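Local coordinates for protein AvrRpt2 (Erwinia amylovora, PDB 6HQZ) that acts as a type III effector of a plant pathogen, a papain-like cysteine protease of the C70 family that probably cleaves proteins inside host plant cells, at residues V8-Q13 against I120-Q125; A68-P73 against H147-S152. All coordinates share one frame; numbering follows the deposited sequence.

Contact 1: residues V8-Q13 against I120-Q125; sequences VPYVSQ and IFHDPQ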
loop_
_atom_site.group_PDB
_atom_site.type_symbol
_atom_site.label_atom_id
_atom_site.label_comp_id
_atom_site.label_asym_id
_atom_site.label_seq_id
_atom_site.Cartn_x
_atom_site.Cartn_y
_atom_site.Cartn_z
ATOM N N VAL A 8 -3.482 -7.288 13.027
ATOM C CA VAL A 8 -4.907 -7.391 13.109
ATOM C C VAL A 8 -5.254 -8.461 14.169
ATOM O O VAL A 8 -4.787 -9.574 14.094
ATOM C CB VAL A 8 -5.451 -7.697 11.720
ATOM C CG1 VAL A 8 -6.953 -7.667 11.781
ATOM C CG2 VAL A 8 -4.936 -6.607 10.775
ATOM N N PRO A 9 -6.016 -8.071 15.194
ATOM C CA PRO A 9 -6.411 -9.017 16.212
ATOM C C PRO A 9 -7.368 -10.065 15.644
ATOM O O PRO A 9 -8.104 -9.804 14.656
ATOM C CB PRO A 9 -7.111 -8.155 17.260
ATOM C CG PRO A 9 -7.537 -6.907 16.561
ATOM C CD PRO A 9 -6.600 -6.720 15.402
ATOM N N TYR A 10 -7.272 -11.270 16.169
ATOM C CA TYR A 10 -8.081 -12.392 15.630
ATOM C C TYR A 10 -9.294 -12.524 16.545
ATOM O O TYR A 10 -9.121 -12.609 17.755
ATOM C CB TYR A 10 -7.253 -13.684 15.620
ATOM C CG TYR A 10 -8.130 -14.814 15.196
ATOM C CD1 TYR A 10 -8.591 -14.889 13.866
ATOM C CD2 TYR A 10 -8.644 -15.690 16.126
ATOM C CE1 TYR A 10 -9.455 -15.922 13.498
ATOM C CE2 TYR A 10 -9.505 -16.717 15.748
ATOM C CZ TYR A 10 -9.896 -16.820 14.442
ATOM O OH TYR A 10 -10.816 -17.840 14.141
ATOM N N VAL A 11 -10.512 -12.640 15.969
ATOM C CA VAL A 11 -11.721 -12.863 16.734
ATOM C C VAL A 11 -12.445 -14.042 16.020
ATOM O O VAL A 11 -12.574 -13.969 14.795
ATOM C CB VAL A 11 -12.631 -11.595 16.760
ATOM C CG1 VAL A 11 -13.921 -11.854 17.515
ATOM C CG2 VAL A 11 -11.862 -10.383 17.355
ATOM N N SER A 12 -12.788 -15.093 16.773
ATOM C CA SER A 12 -13.552 -16.240 16.250
ATOM C C SER A 12 -15.055 -15.993 16.324
ATOM O O SER A 12 -15.543 -15.238 17.171
ATOM C CB SER A 12 -13.187 -17.521 17.018
ATOM O OG SER A 12 -13.478 -17.459 18.397
ATOM N N GLN A 13 -15.812 -16.630 15.420
ATOM C CA GLN A 13 -17.267 -16.506 15.464
ATOM C C GLN A 13 -17.590 -17.586 16.442
ATOM O O GLN A 13 -16.961 -18.658 16.454
ATOM C CB GLN A 13 -17.917 -16.754 14.090
ATOM C CG GLN A 13 -17.822 -18.167 13.578
ATOM C CD GLN A 13 -18.370 -18.298 12.126
ATOM O OE1 GLN A 13 -17.639 -18.135 11.148
ATOM N NE2 GLN A 13 -19.661 -18.486 12.021
ATOM N N ILE A 120 -3.589 -13.518 2.654
ATOM C CA ILE A 120 -3.471 -13.884 4.026
ATOM C C ILE A 120 -4.703 -13.328 4.731
ATOM O O ILE A 120 -5.000 -12.162 4.616
ATOM C CB ILE A 120 -2.213 -13.275 4.694
ATOM C CG1 ILE A 120 -0.964 -13.586 3.833
ATOM C CG2 ILE A 120 -2.070 -13.813 6.063
ATOM C CD1 ILE A 120 0.291 -12.889 4.275
ATOM N N PHE A 121 -5.383 -14.173 5.515
ATOM C CA PHE A 121 -6.655 -13.757 6.074
ATOM C C PHE A 121 -6.955 -14.471 7.362
ATOM O O PHE A 121 -6.505 -15.614 7.601
ATOM C CB PHE A 121 -7.798 -13.979 5.064
ATOM C CG PHE A 121 -8.085 -15.408 4.753
ATOM C CD1 PHE A 121 -7.278 -16.139 3.856
ATOM C CD2 PHE A 121 -9.173 -16.052 5.345
ATOM C CE1 PHE A 121 -7.583 -17.475 3.560
ATOM C CE2 PHE A 121 -9.491 -17.394 5.035
ATOM C CZ PHE A 121 -8.689 -18.126 4.187
ATOM N N HIS A 122 -7.705 -13.767 8.205
ATOM C CA HIS A 122 -8.258 -14.283 9.436
ATOM C C HIS A 122 -9.645 -14.850 9.076
ATOM O O HIS A 122 -10.492 -14.118 8.604
ATOM C CB HIS A 122 -8.519 -13.189 10.471
ATOM C CG HIS A 122 -7.283 -12.692 11.158
ATOM N ND1 HIS A 122 -6.087 -13.381 11.117
ATOM C CD2 HIS A 122 -7.073 -11.604 11.924
ATOM C CE1 HIS A 122 -5.179 -12.703 11.802
ATOM N NE2 HIS A 122 -5.765 -11.648 12.346
ATOM N N ASP A 123 -9.869 -16.106 9.423
ATOM C CA ASP A 123 -11.152 -16.794 9.177
ATOM C C ASP A 123 -11.804 -17.042 10.538
ATOM O O ASP A 123 -11.298 -17.808 11.361
ATOM C CB ASP A 123 -10.895 -18.094 8.460
ATOM C CG ASP A 123 -12.192 -18.796 8.009
ATOM O OD1 ASP A 123 -13.123 -18.943 8.799
ATOM O OD2 ASP A 123 -12.231 -19.280 6.900
ATOM N N PRO A 124 -12.926 -16.378 10.810
ATOM C CA PRO A 124 -13.545 -16.493 12.078
ATOM C C PRO A 124 -13.938 -17.932 12.473
ATOM O O PRO A 124 -14.251 -18.198 13.662
ATOM C CB PRO A 124 -14.816 -15.633 11.942
ATOM C CG PRO A 124 -14.651 -14.804 10.746
ATOM C CD PRO A 124 -13.569 -15.420 9.920
ATOM N N GLN A 125 -13.964 -18.858 11.508
ATOM C CA GLN A 125 -14.284 -20.216 11.842
ATOM C C GLN A 125 -13.171 -21.196 11.670
ATOM O O GLN A 125 -13.316 -22.294 12.099
ATOM C CB GLN A 125 -15.533 -20.668 11.078
ATOM C CG GLN A 125 -16.109 -21.962 11.549
ATOM C CD GLN A 125 -16.136 -22.205 13.076
ATOM O OE1 GLN A 125 -16.776 -21.450 13.810
ATOM N NE2 GLN A 125 -15.522 -23.323 13.544
#
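Y10 and H122 meet edge to face, the phenol ring turned almost perpendicular to the imidazole, with planes at 87°. The touching is done by Y10 CD1, which sits 3.7 Å from H122 CG over one face of the imidazole and toward its rim, while Y10 CB makes a CH-pi contact over the same ring. CG of Y10 lies anti to the backbone N (chi1 175°). At the far end of the phenol, the hydroxyl donates to D123 O at 2.8 Å. H122 is gripped at its edge too: NE2 gives its proton to V8 O across 2.9 Å in a nearly straight bond (170°) that lies in the imidazole plane but approaches V8 from above the carbonyl plane. V8 CG1 rests 3.9 Å from H122 CD2.

Farther along, the backbone takes over. Q13 N donates to P124 O at 2.8 Å, and the same oxygen receives a CA-H...O contact from S12. The extended Q13 side chain crosses that of Q125 at about a right angle, Q13 OE1 lying 3.3 Å from Q125 CB. The backbone after the strand is shaped by D123, whose OD1 accepts from Q125 N through its anti lone pair in an Asx turn.

A second shell steadies the histidine: its ND1 accepts from D129 N, so both ring nitrogens are engaged, which should fix the ring's rotation. Two side-chain bonds and one backbone bond hold an irregular segment to the end of strand 118-123 and the residues after it. That segment leads into helix 19-27, consistent with the N-terminal helix of the papain-like fold, which V11, Q13, H122 and P124 touch, while D123 and P124 reach S107 of strand 104-113.

Contact 2: residues A68-P73 against H147-S152; sequences AEVSLP and HAMLYS
A68 enters the contact through both backbone polar atoms and its methyl group. Its N donates to Y151 O and its O accepts from Y151 N, at 2.8 and 2.7 Å, the mark of an antiparallel hydrogen-bonded pair. Y151 has CG between the backbone N and the carbonyl carbon (chi1 66°). One face of its ring lies toward A68 CB, which makes a CH-pi contact over it and comes nearest to Y151 CZ, at 3.6 Å.

E69 faces L150 across the following non-hydrogen-bonded pair, its CB 3.7 Å from L150 CD2. Beyond, E69 OE1 lies 3.4 Å from H147 CB, and R55 of helix 49-65 joins the two residues, making a salt bridge with E69 OE2 and hydrogen bonding to H147 ND1; H147 NE2 bonds to L43 O. Strand 67-69 is thus fastened to 149-152 as an outermost strand of the antiparallel sheet in this papain-like fold.

V70 N extends the pairing past the strand with a bond to M149 O, 3.0 Å long. A water hydrogen-bonded to V70 O and to M149 N also links the two backbones, while V70 CG2 packs on CB of M149 and the ring of Y151. At L72 the two branches divide: CD1 meets A148 CB, and CD2 lies 4.0 Å from M149 SD.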
loop_
_atom_site.group_PDB
_atom_site.type_symbol
_atom_site.label_atom_id
_atom_site.label_comp_id
_atom_site.label_asym_id
_atom_site.label_seq_id
_atom_site.Cartn_x
_atom_site.Cartn_y
_atom_site.Cartn_z
ATOM N N ALA A 68 -16.658 1.541 4.684
ATOM C CA ALA A 68 -16.706 1.819 3.273
ATOM C C ALA A 68 -16.270 0.615 2.454
ATOM O O ALA A 68 -15.598 -0.301 2.949
ATOM C CB ALA A 68 -15.812 2.993 2.930
ATOM N N GLU A 69 -16.646 0.666 1.185
ATOM C CA GLU A 69 -16.403 -0.448 0.269
ATOM C C GLU A 69 -15.373 -0.126 -0.767
ATOM O O GLU A 69 -15.215 1.017 -1.183
ATOM C CB GLU A 69 -17.681 -0.893 -0.414
ATOM C CG GLU A 69 -18.324 0.108 -1.380
ATOM C CD GLU A 69 -19.799 -0.169 -1.659
ATOM O OE1 GLU A 69 -20.456 -1.022 -0.985
ATOM O OE2 GLU A 69 -20.308 0.439 -2.594
ATOM N N VAL A 70 -14.689 -1.151 -1.179
ATOM C CA VAL A 70 -13.693 -1.061 -2.233
ATOM C C VAL A 70 -14.386 -1.132 -3.595
ATOM O O VAL A 70 -15.183 -2.045 -3.811
ATOM C CB VAL A 70 -12.764 -2.277 -2.134
ATOM C CG1 VAL A 70 -11.778 -2.263 -3.313
ATOM C CG2 VAL A 70 -12.032 -2.325 -0.802
ATOM N N SER A 71 -14.063 -0.220 -4.517
ATOM C CA SER A 71 -14.568 -0.257 -5.873
ATOM C C SER A 71 -14.004 -1.432 -6.580
ATOM O O SER A 71 -12.784 -1.543 -6.755
ATOM C CB SER A 71 -14.160 0.974 -6.676
ATOM O OG SER A 71 -14.819 2.060 -6.126
ATOM N N LEU A 72 -14.896 -2.329 -6.970
ATOM C CA LEU A 72 -14.513 -3.555 -7.609
ATOM C C LEU A 72 -14.122 -3.387 -9.054
ATOM O O LEU A 72 -14.825 -2.740 -9.825
ATOM C CB LEU A 72 -15.654 -4.574 -7.509
ATOM C CG LEU A 72 -16.007 -4.911 -6.051
ATOM C CD1 LEU A 72 -17.159 -5.915 -6.047
ATOM C CD2 LEU A 72 -14.834 -5.504 -5.263
ATOM N N PRO A 73 -13.056 -4.046 -9.469
ATOM C CA PRO A 73 -12.660 -3.919 -10.875
ATOM C C PRO A 73 -13.600 -4.646 -11.853
ATOM O O PRO A 73 -14.145 -5.726 -11.559
ATOM C CB PRO A 73 -11.277 -4.584 -10.885
ATOM C CG PRO A 73 -11.288 -5.499 -9.729
ATOM C CD PRO A 73 -12.083 -4.828 -8.696
ATOM N N HIS A 147 -20.577 -4.369 -2.228
ATOM C CA HIS A 147 -20.091 -4.354 -0.835
ATOM C C HIS A 147 -19.339 -5.606 -0.486
ATOM O O HIS A 147 -19.255 -5.962 0.668
ATOM C CB HIS A 147 -21.206 -4.089 0.170
ATOM C CG HIS A 147 -22.442 -4.903 -0.043
ATOM N ND1 HIS A 147 -23.482 -4.476 -0.835
ATOM C CD2 HIS A 147 -22.805 -6.121 0.433
ATOM C CE1 HIS A 147 -24.434 -5.397 -0.837
ATOM N NE2 HIS A 147 -24.029 -6.422 -0.104
ATOM N N ALA A 148 -18.772 -6.244 -1.502
ATOM C CA ALA A 148 -18.012 -7.457 -1.373
ATOM C C ALA A 148 -16.834 -7.308 -0.392
ATOM O O ALA A 148 -16.504 -8.285 0.292
ATOM C CB ALA A 148 -17.551 -7.938 -2.737
ATOM N N MET A 149 -16.228 -6.103 -0.324
ATOM C CA MET A 149 -14.988 -5.874 0.419
ATOM C C MET A 149 -15.186 -4.572 1.167
ATOM O O MET A 149 -15.332 -3.516 0.515
ATOM C CB MET A 149 -13.840 -5.728 -0.587
ATOM C CG MET A 149 -13.380 -7.093 -1.192
ATOM S SD MET A 149 -12.238 -6.791 -2.524
ATOM C CE MET A 149 -10.820 -6.268 -1.649
ATOM N N LEU A 150 -15.256 -4.653 2.502
ATOM C CA LEU A 150 -15.501 -3.531 3.350
ATOM C C LEU A 150 -14.283 -3.213 4.204
ATOM O O LEU A 150 -13.533 -4.105 4.631
ATOM C CB LEU A 150 -16.701 -3.747 4.263
ATOM C CG LEU A 150 -18.073 -3.819 3.605
ATOM C CD1 LEU A 150 -19.141 -4.070 4.664
ATOM C CD2 LEU A 150 -18.446 -2.553 2.840
ATOM N N TYR A 151 -14.123 -1.920 4.475
ATOM C CA TYR A 151 -13.017 -1.464 5.329
ATOM C C TYR A 151 -13.460 -0.373 6.264
ATOM O O TYR A 151 -14.548 0.226 6.056
ATOM C CB TYR A 151 -11.820 -1.039 4.465
ATOM C CG TYR A 151 -12.042 0.183 3.573
ATOM C CD1 TYR A 151 -11.784 1.486 4.047
ATOM C CD2 TYR A 151 -12.457 0.029 2.235
ATOM C CE1 TYR A 151 -11.989 2.597 3.224
ATOM C CE2 TYR A 151 -12.641 1.120 1.413
ATOM C CZ TYR A 151 -12.426 2.383 1.915
ATOM O OH TYR A 151 -12.614 3.388 1.064
ATOM N N SER A 152 -12.586 -0.080 7.252
ATOM C CA SER A 152 -12.841 0.919 8.268
ATOM C C SER A 152 -12.487 2.316 7.783
ATOM O O SER A 152 -11.409 2.534 7.284
ATOM C CB SER A 152 -12.010 0.706 9.559
ATOM O OG SER A 152 -12.475 1.627 10.564
HETATM O O HOH W 1 -16.372 -4.157 -2.453
#

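How the contacts relate
Contacts 1 and 2 reach the same sheet near different margins. Contact 1 lies at the surface, where an irregular segment is tied to the end of strand 118-123, next to the outermost strand 130-133. Contact 2 is partly buried and pairs the other outermost strand, 67-69, with its neighbour 149-152. Their centres are about 18 Å apart, on opposite sides of the chain's centre, and they do not touch. Regular backbone pairing and apolar side chains carry contact 2, whereas contact 1 relies mainly on tyrosine and histidine side chains bonding to backbone carbonyls, with a single backbone-to-backbone bond. Their helices differ as well: 19-27 backs contact 1, 49-65 and 80-90 flank contact 2.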